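Long-range contacts in putative NADH-depentdent flavin oxidoreductase (Cupriavidus metallidurans, PDB 5OCS), which probably acts as an FMN-dependent ene-reductase of the Old Yellow Enzyme family, drawing hydride from NADPH and built on a TIM barrel: residues A260-T266 and L295-V300; M230-T235 and T247-S251; Y281-Q287 and A311-E317. One frame throughout, in Å; residues are numbered along the deposited sequence.

All three contacts belong to one TIM barrel, at increasing distance from the centre of the chain. Interaction 1 is the barrel wall itself, two neighbouring parallel strands zipped by backbone bonds, with a histidine and a methionine packed together on one side. Interaction 2, also buried, steps outward from the adjacent strand 228-233 to helix 244-256; apolar side chains dominate there, with a single threonine bond. Interaction 3 lies nearer the surface, where the start of helix 284-293 meets the end of helix 306-314 through a buried glutamate and three waters. Strands 228-233 and 262-265 are sheet neighbours, joining interactions 1 and 2, while A286 packs on A299 between interactions 3 and 1.

Interaction 1: residues A260-T266 and L295-V300; sequences AAVHVST and LPTMAV
H263 and M298 face each other across two adjacent parallel strands of the TIM barrel, 262-265 and 297-300, whose short axes come within 4.6 Å at an angle of 24°. Their side chains cross at about a right angle. With its chain extended beyond CG, M298 carries SD over one face of the H263 ring, 4.3 Å from the centroid and offset toward the rim, a Met-aromatic contact. The ring swings to this position because its CG lies anti to the backbone N (chi1 -170°); E176 and S322 hold ND1 and NE2, which fixes the rotation of the imidazole. At the far end of the ring, V300 CG2 comes within 3.7 Å of H263 NE2, approaching obliquely. The same methyl sits beside the hydroxyl of S265, which is hydrogen-bonded to the FMN-binding R231.

V262, V264, T297 and A299 point to the other side of the sheet, the one covered by helix 284-293. There the methyls V264 CG2 and T297 CG2 meet at 4.2 Å, while T297 OG1 turns back to donate to L295 O from above the carbonyl plane. L295 lays its CD1 against V262 CB at the N-terminal end of the pair.

Between the strands four backbone bonds alternate in the parallel pattern: V262 N to P296 O, M298 N to V262 O, V264 N to M298 O, and V300 N to V264 O, the last the longest at 3.2 Å. Beyond the last of these bonds one water bridges the two chain segments, donating to both V264 O and V300 O at 3.0 Å each.

Interaction 2: residues M230-T235 and T247-S251; sequences MRVSAT and TIALS
Strand 230-233 and helix 247-251 run nearly antiparallel, at 165° with their axes 9.5 Å apart at closest approach, as the first strand and the helix of a beta-alpha-beta unit in the TIM barrel; the unit closes with strand 262-265. V232 is the middle of the contact on the strand side. Its two methyls divide the work: CG1, anti to the backbone N (chi1 -179°), reaches T247, while CG2 meets L250 CD2 at 3.8 Å. V232 and T247 slide past each other in opposite directions, bringing CG1 equally close to the hydroxyl and the methyl of the threonine. L250 instead crosses V232 obliquely, and its CD2 also touches the sulfur of M230, 4.1 Å away. The methionine bends at its last torsion, its side chain crossing that of L250 at about a right angle. W242 and residues of helix 204-221, among them M208 and L212, enclose this apolar patch from other sides. R231, an FMN-binding residue, points away from the helix; E176 and S265 hold its guanidinium, and here a citrate, probably from the crystallisation liquor, bonds NH2.

One helix turn nearer the end of the strand the chemistry becomes polar, and T247 carries it. Its carbonyl oxygen accepts both S251 N and S251 OG, which come to it from opposite faces of its plane. Across the contact, the hydroxyl of T247 donates to A234 O at 2.8 Å, standing 54° out of the carbonyl plane rather than on a lone pair.

Interaction 3: residues Y281-Q287 and A311-E317; sequences YQVPYAQ and AIIANNE
E317 reaches across to the turn that precedes helix 284-293, where its OE1 takes the amides of two consecutive residues. The bond from V283 N is 3.0 Å long and straight (164°), meeting OE1 nearly along the C-O axis; the one from Q282 N is weak because of its poor angle. CG sits anti to the carbonyl carbon (chi1 -67°) and the chain is extended beyond it, which carries the carboxylate across to these amides. Y281 CB packs against the carboxylate carbon, V283 CG2 comes to 3.4 Å from E317 OE1, and the side chain of Q287 crosses that of E317 at about a right angle.

The other oxygen is gripped from a different direction. N315 ND2 donates to E317 OE2 at 2.9 Å on the anti lone pair, almost in its own amide plane, and the same nitrogen lies at the edge of the Y281 ring. One face of that ring is covered by Q287 CG, 3.7 Å above its centre. A water donates to OE2 and accepts from Q282 NE2, which also bonds Q308. The flat end of Q282 rests on I312, with NE2 3.6 Å from I312 CG1, and V283 CG2 touches I312 CG2.

Further out, one water joins N316 O to Q287 O, another N315 O to Q287 NE2. N316, with positive phi, sets up the turn that places E317: E317 N returns to I312 O and N316 N to I313 O. This is a Schellman motif ending one outer helix of the TIM barrel, here docked against the N-terminal start of the helix beside it.

Interaction 1: residues A260-T266 and L295-V300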
ATOM      1  N   ALA D 260     -19.780 -17.086  15.452  1.00 12.79           N
ATOM      2  CA  ALA D 260     -19.310 -15.910  16.160  1.00 13.28           C
ATOM      3  C   ALA D 260     -19.999 -14.614  15.751  1.00 13.24           C
ATOM      4  O   ALA D 260     -19.972 -13.630  16.485  1.00 13.89           O
ATOM      5  CB  ALA D 260     -17.807 -15.759  15.966  1.00 13.75           C
ATOM      6  N   ALA D 261     -20.581 -14.613  14.547  1.00 12.99           N
ATOM      7  CA  ALA D 261     -21.129 -13.431  13.962  1.00 12.42           C
ATOM      8  C   ALA D 261     -22.012 -13.809  12.805  1.00 11.65           C
ATOM      9  O   ALA D 261     -22.119 -14.974  12.413  1.00 12.88           O
ATOM     10  CB  ALA D 261     -20.000 -12.497  13.495  1.00 12.50           C
ATOM     11  N   VAL D 262     -22.618 -12.793  12.231  1.00 12.43           N
ATOM     12  CA  VAL D 262     -23.163 -12.896  10.880  1.00 12.20           C
ATOM     13  C   VAL D 262     -22.799 -11.624  10.100  1.00 11.30           C
ATOM     14  O   VAL D 262     -22.872 -10.496  10.617  1.00 11.44           O
ATOM     15  CB  VAL D 262     -24.689 -13.204  10.891  1.00 13.41           C
ATOM     16  CG1 VAL D 262     -25.461 -12.066  11.498  1.00 13.41           C
ATOM     17  CG2 VAL D 262     -25.208 -13.471   9.480  1.00 14.12           C
ATOM     18  N   HIS D 263     -22.360 -11.806   8.849  1.00 10.06           N
ATOM     19  CA  HIS D 263     -21.975 -10.703   8.010  1.00  9.64           C
ATOM     20  C   HIS D 263     -23.058 -10.567   6.959  1.00  9.50           C
ATOM     21  O   HIS D 263     -23.241 -11.481   6.145  1.00  9.50           O
ATOM     22  CB  HIS D 263     -20.608 -11.017   7.384  1.00  9.20           C
ATOM     23  CG  HIS D 263     -19.968  -9.865   6.677  1.00  9.95           C
ATOM     24  ND1 HIS D 263     -18.672  -9.938   6.186  1.00  9.64           N
ATOM     25  CD2 HIS D 263     -20.395  -8.612   6.409  1.00 10.46           C
ATOM     26  CE1 HIS D 263     -18.355  -8.782   5.623  1.00 10.22           C
ATOM     27  NE2 HIS D 263     -19.381  -7.966   5.734  1.00  9.97           N
ATOM     28  N   VAL D 264     -23.756  -9.441   6.974  1.00 10.20           N
ATOM     29  CA  VAL D 264     -25.013  -9.282   6.218  1.00 10.56           C
ATOM     30  C   VAL D 264     -24.736  -8.397   5.025  1.00 11.65           C
ATOM     31  O   VAL D 264     -24.374  -7.238   5.197  1.00 11.16           O
ATOM     32  CB  VAL D 264     -26.110  -8.654   7.093  1.00 11.03           C
ATOM     33  CG1 VAL D 264     -27.385  -8.411   6.301  1.00 11.80           C
ATOM     34  CG2 VAL D 264     -26.385  -9.517   8.338  1.00 11.11           C
ATOM     35  N   SER D 265     -24.907  -8.932   3.810  1.00 12.11           N
ATOM     36  CA  SER D 265     -24.791  -8.110   2.614  1.00 14.29           C
ATOM     37  C   SER D 265     -26.028  -7.229   2.451  1.00 13.30           C
ATOM     38  O   SER D 265     -26.992  -7.380   3.187  1.00 14.12           O
ATOM     39  CB  SER D 265     -24.525  -8.975   1.391  1.00 15.28           C
ATOM     40  OG  SER D 265     -23.124  -9.362   1.423  1.00 19.08           O
ATOM     41  N   THR D 266     -26.001  -6.276   1.522  1.00 11.94           N
ATOM     42  CA  THR D 266     -27.007  -5.205   1.556  1.00 11.66           C
ATOM     43  C   THR D 266     -28.346  -5.619   1.008  1.00 11.95           C
ATOM     44  O   THR D 266     -29.266  -4.827   1.051  1.00 12.69           O
ATOM     45  CB  THR D 266     -26.597  -3.959   0.735  1.00 11.97           C
ATOM     46  OG1 THR D 266     -26.524  -4.309  -0.651  1.00 12.68           O
ATOM     47  CG2 THR D 266     -25.241  -3.409   1.197  1.00 11.86           C
ATOM     48  N   LEU D 295     -26.647 -11.770  17.465  1.00 18.07           N
ATOM     49  CA  LEU D 295     -25.252 -12.126  17.153  1.00 17.18           C
ATOM     50  C   LEU D 295     -24.490 -10.824  16.879  1.00 16.30           C
ATOM     51  O   LEU D 295     -25.078  -9.838  16.421  1.00 16.60           O
ATOM     52  CB  LEU D 295     -25.159 -13.010  15.881  1.00 17.85           C
ATOM     53  CG  LEU D 295     -25.224 -14.535  15.868  1.00 17.46           C
ATOM     54  CD1 LEU D 295     -25.352 -15.136  14.471  1.00 17.37           C
ATOM     55  CD2 LEU D 295     -24.041 -15.134  16.599  1.00 16.58           C
ATOM     56  N   PRO D 296     -23.160 -10.810  17.072  1.00 16.49           N
ATOM     57  CA  PRO D 296     -22.351  -9.730  16.501  1.00 15.59           C
ATOM     58  C   PRO D 296     -22.635  -9.626  14.987  1.00 15.23           C
ATOM     59  O   PRO D 296     -22.566 -10.646  14.293  1.00 15.00           O
ATOM     60  CB  PRO D 296     -20.920 -10.214  16.763  1.00 16.09           C
ATOM     61  CG  PRO D 296     -21.044 -10.960  18.036  1.00 16.21           C
ATOM     62  CD  PRO D 296     -22.356 -11.675  17.956  1.00 16.45           C
ATOM     63  N   THR D 297     -23.025  -8.452  14.529  1.00 13.67           N
ATOM     64  CA  THR D 297     -23.567  -8.292  13.201  1.00 13.31           C
ATOM     65  C   THR D 297     -22.633  -7.392  12.444  1.00 13.15           C
ATOM     66  O   THR D 297     -22.477  -6.214  12.763  1.00 12.50           O
ATOM     67  CB  THR D 297     -24.978  -7.700  13.256  1.00 13.70           C
ATOM     68  OG1 THR D 297     -25.792  -8.593  14.022  1.00 13.75           O
ATOM     69  CG2 THR D 297     -25.543  -7.521  11.886  1.00 14.44           C
ATOM     70  N   MET D 298     -21.990  -7.950  11.436  1.00 13.52           N
ATOM     71  CA  MET D 298     -21.177  -7.152  10.537  1.00 13.04           C
ATOM     72  C   MET D 298     -22.038  -6.762   9.350  1.00 12.39           C
ATOM     73  O   MET D 298     -22.715  -7.596   8.834  1.00 12.49           O
ATOM     74  CB  MET D 298     -19.976  -7.935   9.991  1.00 15.31           C
ATOM     75  CG  MET D 298     -19.180  -8.740  10.973  1.00 18.06           C
ATOM     76  SD  MET D 298     -17.685  -9.386  10.094  1.00 24.02           S
ATOM     77  CE  MET D 298     -17.008 -10.456  11.360  1.00 25.81           C
ATOM     78  N   ALA D 299     -22.022  -5.512   8.942  1.00 11.46           N
ATOM     79  CA  ALA D 299     -22.801  -5.059   7.829  1.00 11.17           C
ATOM     80  C   ALA D 299     -21.888  -4.550   6.730  1.00 10.14           C
ATOM     81  O   ALA D 299     -20.970  -3.761   6.988  1.00  9.43           O
ATOM     82  CB  ALA D 299     -23.713  -3.944   8.257  1.00 11.82           C
ATOM     83  N   VAL D 300     -22.165  -4.995   5.505  1.00  9.99           N
ATOM     84  CA  VAL D 300     -21.553  -4.379   4.319  1.00  9.95           C
ATOM     85  C   VAL D 300     -22.018  -2.953   4.272  1.00 10.63           C
ATOM     86  O   VAL D 300     -23.254  -2.682   4.300  1.00 11.43           O
ATOM     87  CB  VAL D 300     -21.984  -5.068   3.038  1.00 10.21           C
ATOM     88  CG1 VAL D 300     -21.473  -4.284   1.825  1.00 11.11           C
ATOM     89  CG2 VAL D 300     -21.437  -6.483   2.998  1.00  9.77           C
TER
HETATM   90  O   HOH W   1     -25.555  -4.493   4.943  1.00 13.89           O

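Interaction 2: residues M230-T235 and T247-S251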
ATOM      1  N   MET D 230     -20.653 -16.749   9.049  1.00  9.88           N
ATOM      2  CA  MET D 230     -21.112 -16.832   7.664  1.00 10.38           C
ATOM      3  C   MET D 230     -21.471 -15.478   7.119  1.00 10.04           C
ATOM      4  O   MET D 230     -22.013 -14.610   7.828  1.00 10.86           O
ATOM      5  CB  MET D 230     -22.341 -17.767   7.544  1.00 11.20           C
ATOM      6  CG  MET D 230     -22.721 -18.126   6.110  1.00 11.67           C
ATOM      7  SD  MET D 230     -24.089 -19.317   6.024  1.00 13.56           S
ATOM      8  CE  MET D 230     -23.251 -20.764   6.574  1.00 14.14           C
ATOM      9  N   ARG D 231     -21.258 -15.351   5.811  1.00 10.45           N
ATOM     10  CA  ARG D 231     -21.677 -14.210   5.029  1.00 10.39           C
ATOM     11  C   ARG D 231     -23.005 -14.557   4.400  1.00 10.45           C
ATOM     12  O   ARG D 231     -23.099 -15.591   3.763  1.00  9.56           O
ATOM     13  CB  ARG D 231     -20.648 -13.955   3.916  1.00 11.27           C
ATOM     14  CG  ARG D 231     -20.957 -12.799   2.980  1.00 11.86           C
ATOM     15  CD  ARG D 231     -20.922 -11.450   3.674  1.00 14.04           C
ATOM     16  NE  ARG D 231     -20.718 -10.373   2.692  1.00 15.76           N
ATOM     17  CZ  ARG D 231     -19.548  -9.970   2.193  1.00 15.98           C
ATOM     18  NH1 ARG D 231     -18.407 -10.452   2.650  1.00 16.56           N
ATOM     19  NH2 ARG D 231     -19.542  -9.024   1.264  1.00 14.79           N
ATOM     20  N   VAL D 232     -24.018 -13.689   4.588  1.00 10.68           N
ATOM     21  CA  VAL D 232     -25.376 -13.971   4.110  1.00 11.42           C
ATOM     22  C   VAL D 232     -25.908 -12.789   3.346  1.00 11.53           C
ATOM     23  O   VAL D 232     -25.704 -11.645   3.749  1.00 12.08           O
ATOM     24  CB  VAL D 232     -26.334 -14.263   5.287  1.00 11.93           C
ATOM     25  CG1 VAL D 232     -27.747 -14.580   4.778  1.00 13.23           C
ATOM     26  CG2 VAL D 232     -25.820 -15.428   6.153  1.00 11.91           C
ATOM     27  N   SER D 233     -26.588 -13.050   2.220  1.00 11.20           N
ATOM     28  CA  SER D 233     -27.276 -11.974   1.517  1.00 12.05           C
ATOM     29  C   SER D 233     -28.569 -11.629   2.216  1.00 11.61           C
ATOM     30  O   SER D 233     -29.336 -12.530   2.468  1.00 12.22           O
ATOM     31  CB  SER D 233     -27.620 -12.416   0.097  1.00 12.99           C
ATOM     32  OG  SER D 233     -28.338 -11.368  -0.531  1.00 14.84           O
ATOM     33  N   ALA D 234     -28.825 -10.355   2.528  1.00 11.46           N
ATOM     34  CA  ALA D 234     -30.049 -10.003   3.263  1.00 12.02           C
ATOM     35  C   ALA D 234     -31.295 -10.513   2.564  1.00 12.94           C
ATOM     36  O   ALA D 234     -32.226 -10.991   3.227  1.00 13.28           O
ATOM     37  CB  ALA D 234     -30.138  -8.507   3.442  1.00 11.92           C
ATOM     38  N   THR D 235     -31.320 -10.340   1.242  1.00 12.67           N
ATOM     39  CA  THR D 235     -32.468 -10.701   0.422  1.00 13.19           C
ATOM     40  C   THR D 235     -32.097 -10.670  -1.069  1.00 13.38           C
ATOM     41  O   THR D 235     -31.185  -9.944  -1.478  1.00 13.53           O
ATOM     42  CB  THR D 235     -33.678  -9.757   0.688  1.00 12.71           C
ATOM     43  OG1 THR D 235     -34.819 -10.174  -0.096  1.00 13.31           O
ATOM     44  CG2 THR D 235     -33.368  -8.291   0.354  1.00 12.83           C
ATOM     45  N   THR D 247     -32.989 -14.999   5.869  1.00 12.49           N
ATOM     46  CA  THR D 247     -31.786 -14.493   6.528  1.00 13.53           C
ATOM     47  C   THR D 247     -31.901 -14.554   8.055  1.00 13.89           C
ATOM     48  O   THR D 247     -30.941 -14.938   8.738  1.00 13.56           O
ATOM     49  CB  THR D 247     -31.504 -13.058   6.074  1.00 13.52           C
ATOM     50  OG1 THR D 247     -31.252 -13.129   4.687  1.00 13.68           O
ATOM     51  CG2 THR D 247     -30.300 -12.464   6.727  1.00 13.69           C
ATOM     52  N   ILE D 248     -33.044 -14.137   8.578  1.00 14.11           N
ATOM     53  CA  ILE D 248     -33.252 -14.123  10.029  1.00 15.47           C
ATOM     54  C   ILE D 248     -33.261 -15.543  10.557  1.00 14.96           C
ATOM     55  O   ILE D 248     -32.636 -15.812  11.578  1.00 15.46           O
ATOM     56  CB  ILE D 248     -34.524 -13.330  10.419  1.00 16.16           C
ATOM     57  CG1 ILE D 248     -34.283 -11.860  10.123  1.00 16.97           C
ATOM     58  CG2 ILE D 248     -34.845 -13.507  11.908  1.00 16.86           C
ATOM     59  CD1 ILE D 248     -35.502 -10.991  10.094  1.00 18.12           C
ATOM     60  N   ALA D 249     -33.933 -16.455   9.853  1.00 15.29           N
ATOM     61  CA  ALA D 249     -34.011 -17.850  10.299  1.00 15.32           C
ATOM     62  C   ALA D 249     -32.628 -18.522  10.246  1.00 14.46           C
ATOM     63  O   ALA D 249     -32.219 -19.288  11.146  1.00 13.49           O
ATOM     64  CB  ALA D 249     -35.019 -18.610   9.451  1.00 15.86           C
ATOM     65  N   LEU D 250     -31.897 -18.218   9.181  1.00 13.19           N
ATOM     66  CA  LEU D 250     -30.557 -18.740   9.068  1.00 13.41           C
ATOM     67  C   LEU D 250     -29.638 -18.172  10.208  1.00 12.62           C
ATOM     68  O   LEU D 250     -28.853 -18.931  10.797  1.00 14.27           O
ATOM     69  CB  LEU D 250     -30.002 -18.468   7.670  1.00 12.34           C
ATOM     70  CG  LEU D 250     -28.541 -18.914   7.430  1.00 12.88           C
ATOM     71  CD1 LEU D 250     -28.421 -20.422   7.512  1.00 13.13           C
ATOM     72  CD2 LEU D 250     -28.087 -18.433   6.052  1.00 12.92           C
ATOM     73  N   SER D 251     -29.779 -16.897  10.522  1.00 13.22           N
ATOM     74  CA  SER D 251     -28.954 -16.227  11.548  1.00 13.11           C
ATOM     75  C   SER D 251     -29.264 -16.805  12.936  1.00 14.26           C
ATOM     76  O   SER D 251     -28.346 -17.071  13.722  1.00 14.17           O
ATOM     77  CB  SER D 251     -29.140 -14.744  11.510  1.00 14.70           C
ATOM     78  OG  SER D 251     -28.732 -14.230  10.237  1.00 13.27           O
TER

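Interaction 3: residues Y281-Q287 and A311-E317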
ATOM      1  N   TYR D 281     -32.605   3.958   8.128  1.00 16.57           N
ATOM      2  CA  TYR D 281     -31.326   3.230   8.372  1.00 17.03           C
ATOM      3  C   TYR D 281     -30.541   3.143   7.062  1.00 15.83           C
ATOM      4  O   TYR D 281     -31.125   2.968   5.996  1.00 16.66           O
ATOM      5  CB  TYR D 281     -31.572   1.832   8.874  1.00 18.04           C
ATOM      6  CG  TYR D 281     -32.397   1.749  10.121  1.00 20.42           C
ATOM      7  CD1 TYR D 281     -32.065   2.469  11.269  1.00 21.02           C
ATOM      8  CD2 TYR D 281     -33.496   0.904  10.163  1.00 21.67           C
ATOM      9  CE1 TYR D 281     -32.846   2.367  12.423  1.00 24.34           C
ATOM     10  CE2 TYR D 281     -34.261   0.788  11.294  1.00 23.01           C
ATOM     11  CZ  TYR D 281     -33.951   1.527  12.406  1.00 24.09           C
ATOM     12  OH  TYR D 281     -34.788   1.361  13.479  1.00 28.00           O
ATOM     13  N   GLN D 282     -29.219   3.237   7.148  1.00 15.50           N
ATOM     14  CA  GLN D 282     -28.360   3.008   6.005  1.00 14.66           C
ATOM     15  C   GLN D 282     -28.290   1.547   5.612  1.00 14.16           C
ATOM     16  O   GLN D 282     -28.202   1.263   4.427  1.00 14.23           O
ATOM     17  CB  GLN D 282     -26.958   3.549   6.253  1.00 15.20           C
ATOM     18  CG  GLN D 282     -26.881   5.050   6.412  1.00 15.46           C
ATOM     19  CD  GLN D 282     -25.457   5.505   6.711  1.00 17.06           C
ATOM     20  OE1 GLN D 282     -24.588   5.473   5.833  1.00 17.26           O
ATOM     21  NE2 GLN D 282     -25.213   5.914   7.940  1.00 16.23           N
ATOM     22  N   VAL D 283     -28.277   0.643   6.609  1.00 13.32           N
ATOM     23  CA  VAL D 283     -28.198  -0.825   6.408  1.00 13.33           C
ATOM     24  C   VAL D 283     -29.403  -1.464   7.124  1.00 13.22           C
ATOM     25  O   VAL D 283     -29.288  -2.075   8.175  1.00 13.60           O
ATOM     26  CB  VAL D 283     -26.808  -1.372   6.844  1.00 13.09           C
ATOM     27  CG1 VAL D 283     -25.784  -0.913   5.817  1.00 13.43           C
ATOM     28  CG2 VAL D 283     -26.371  -0.889   8.238  1.00 13.18           C
ATOM     29  N   PRO D 284     -30.601  -1.279   6.546  1.00 13.13           N
ATOM     30  CA  PRO D 284     -31.797  -1.707   7.285  1.00 13.59           C
ATOM     31  C   PRO D 284     -31.910  -3.213   7.597  1.00 14.20           C
ATOM     32  O   PRO D 284     -32.489  -3.636   8.649  1.00 13.65           O
ATOM     33  CB  PRO D 284     -32.959  -1.224   6.380  1.00 13.48           C
ATOM     34  CG  PRO D 284     -32.361  -1.037   5.048  1.00 13.42           C
ATOM     35  CD  PRO D 284     -30.935  -0.617   5.284  1.00 13.23           C
ATOM     36  N   TYR D 285     -31.367  -4.039   6.702  1.00 12.84           N
ATOM     37  CA  TYR D 285     -31.470  -5.446   6.879  1.00 13.25           C
ATOM     38  C   TYR D 285     -30.513  -5.884   7.988  1.00 13.72           C
ATOM     39  O   TYR D 285     -30.875  -6.683   8.823  1.00 13.56           O
ATOM     40  CB  TYR D 285     -31.191  -6.174   5.586  1.00 13.92           C
ATOM     41  CG  TYR D 285     -32.167  -5.791   4.490  1.00 14.07           C
ATOM     42  CD1 TYR D 285     -33.560  -5.840   4.712  1.00 15.20           C
ATOM     43  CD2 TYR D 285     -31.713  -5.378   3.234  1.00 14.55           C
ATOM     44  CE1 TYR D 285     -34.460  -5.508   3.690  1.00 15.86           C
ATOM     45  CE2 TYR D 285     -32.601  -5.023   2.228  1.00 14.98           C
ATOM     46  CZ  TYR D 285     -33.977  -5.132   2.444  1.00 15.77           C
ATOM     47  OH  TYR D 285     -34.877  -4.760   1.445  1.00 17.92           O
ATOM     48  N   ALA D 286     -29.312  -5.322   7.990  1.00 13.78           N
ATOM     49  CA  ALA D 286     -28.334  -5.618   9.043  1.00 13.86           C
ATOM     50  C   ALA D 286     -28.911  -5.156  10.391  1.00 13.76           C
ATOM     51  O   ALA D 286     -28.816  -5.863  11.384  1.00 13.51           O
ATOM     52  CB  ALA D 286     -26.998  -4.930   8.756  1.00 13.68           C
ATOM     53  N   GLN D 287     -29.564  -4.001  10.391  1.00 14.10           N
ATOM     54  CA  GLN D 287     -30.189  -3.459  11.606  1.00 15.20           C
ATOM     55  C   GLN D 287     -31.196  -4.437  12.210  1.00 15.22           C
ATOM     56  O   GLN D 287     -31.237  -4.692  13.438  1.00 15.22           O
ATOM     57  CB  GLN D 287     -30.821  -2.091  11.308  1.00 16.36           C
ATOM     58  CG  GLN D 287     -31.357  -1.318  12.522  1.00 17.72           C
ATOM     59  CD  GLN D 287     -32.690  -1.825  13.070  1.00 19.73           C
ATOM     60  OE1 GLN D 287     -33.486  -2.442  12.364  1.00 20.03           O
ATOM     61  NE2 GLN D 287     -32.896  -1.633  14.359  1.00 22.08           N
ATOM     62  N   ALA D 311     -22.239   6.695  11.960  1.00 17.88           N
ATOM     63  CA  ALA D 311     -23.681   6.708  12.170  1.00 19.25           C
ATOM     64  C   ALA D 311     -24.251   5.294  12.178  1.00 20.51           C
ATOM     65  O   ALA D 311     -25.129   4.969  13.020  1.00 23.81           O
ATOM     66  CB  ALA D 311     -24.399   7.549  11.122  1.00 17.94           C
ATOM     67  N   ILE D 312     -23.787   4.452  11.252  1.00 17.51           N
ATOM     68  CA  ILE D 312     -24.187   3.040  11.270  1.00 17.18           C
ATOM     69  C   ILE D 312     -23.920   2.450  12.655  1.00 16.58           C
ATOM     70  O   ILE D 312     -24.743   1.730  13.189  1.00 17.24           O
ATOM     71  CB  ILE D 312     -23.518   2.226  10.129  1.00 15.55           C
ATOM     72  CG1 ILE D 312     -24.176   2.597   8.787  1.00 15.88           C
ATOM     73  CG2 ILE D 312     -23.561   0.719  10.405  1.00 16.27           C
ATOM     74  CD1 ILE D 312     -23.387   2.128   7.575  1.00 16.68           C
ATOM     75  N   ILE D 313     -22.751   2.701  13.241  1.00 16.04           N
ATOM     76  CA  ILE D 313     -22.478   2.092  14.532  1.00 16.44           C
ATOM     77  C   ILE D 313     -23.291   2.769  15.637  1.00 18.23           C
ATOM     78  O   ILE D 313     -23.878   2.089  16.499  1.00 19.25           O
ATOM     79  CB  ILE D 313     -20.986   2.163  14.870  1.00 16.90           C
ATOM     80  CG1 ILE D 313     -20.142   1.411  13.801  1.00 16.11           C
ATOM     81  CG2 ILE D 313     -20.720   1.647  16.258  1.00 15.83           C
ATOM     82  CD1 ILE D 313     -20.438  -0.061  13.621  1.00 16.67           C
ATOM     83  N   ALA D 314     -23.284   4.100  15.628  1.00 20.05           N
ATOM     84  CA  ALA D 314     -23.889   4.879  16.728  1.00 21.19           C
ATOM     85  C   ALA D 314     -25.403   4.719  16.747  1.00 22.57           C
ATOM     86  O   ALA D 314     -26.006   4.723  17.821  1.00 22.90           O
ATOM     87  CB  ALA D 314     -23.498   6.343  16.632  1.00 20.67           C
ATOM     88  N   ASN D 315     -25.997   4.496  15.565  1.00 22.15           N
ATOM     89  CA  ASN D 315     -27.426   4.224  15.440  1.00 21.31           C
ATOM     90  C   ASN D 315     -27.795   2.734  15.614  1.00 21.07           C
ATOM     91  O   ASN D 315     -28.927   2.328  15.309  1.00 21.04           O
ATOM     92  CB  ASN D 315     -27.924   4.792  14.091  1.00 23.71           C
ATOM     93  CG  ASN D 315     -29.437   5.021  14.052  1.00 27.59           C
ATOM     94  OD1 ASN D 315     -30.064   5.381  15.081  1.00 28.85           O
ATOM     95  ND2 ASN D 315     -30.046   4.817  12.860  1.00 25.74           N
ATOM     96  N   ASN D 316     -26.862   1.917  16.108  1.00 19.31           N
ATOM     97  CA  ASN D 316     -27.098   0.529  16.423  1.00 19.49           C
ATOM     98  C   ASN D 316     -27.577  -0.314  15.226  1.00 18.65           C
ATOM     99  O   ASN D 316     -28.381  -1.243  15.391  1.00 18.90           O
ATOM    100  CB  ASN D 316     -28.071   0.425  17.614  1.00 21.78           C
ATOM    101  CG  ASN D 316     -27.446   0.929  18.906  1.00 22.90           C
ATOM    102  OD1 ASN D 316     -26.540   0.314  19.419  1.00 24.01           O
ATOM    103  ND2 ASN D 316     -27.923   2.056  19.417  1.00 24.46           N
ATOM    104  N   GLU D 317     -27.110   0.048  14.024  1.00 16.64           N
ATOM    105  CA  GLU D 317     -27.462  -0.684  12.807  1.00 15.96           C
ATOM    106  C   GLU D 317     -26.568  -1.910  12.631  1.00 16.10           C
ATOM    107  O   GLU D 317     -26.989  -2.859  12.007  1.00 15.32           O
ATOM    108  CB  GLU D 317     -27.417   0.203  11.563  1.00 17.24           C
ATOM    109  CG  GLU D 317     -28.475   1.297  11.534  1.00 18.80           C
ATOM    110  CD  GLU D 317     -28.326   2.307  10.412  1.00 20.53           C
ATOM    111  OE1 GLU D 317     -27.958   1.938   9.281  1.00 21.44           O
ATOM    112  OE2 GLU D 317     -28.611   3.497  10.647  1.00 23.22           O
TER
HETATM  113  O   HOH W   2     -27.345   5.601   9.944  1.00 19.84           O
HETATM  114  O   HOH W   3     -30.115  -3.209  15.581  1.00 17.50           O
HETATM  115  O   HOH W   4     -31.247   0.550  15.572  1.00 25.75           O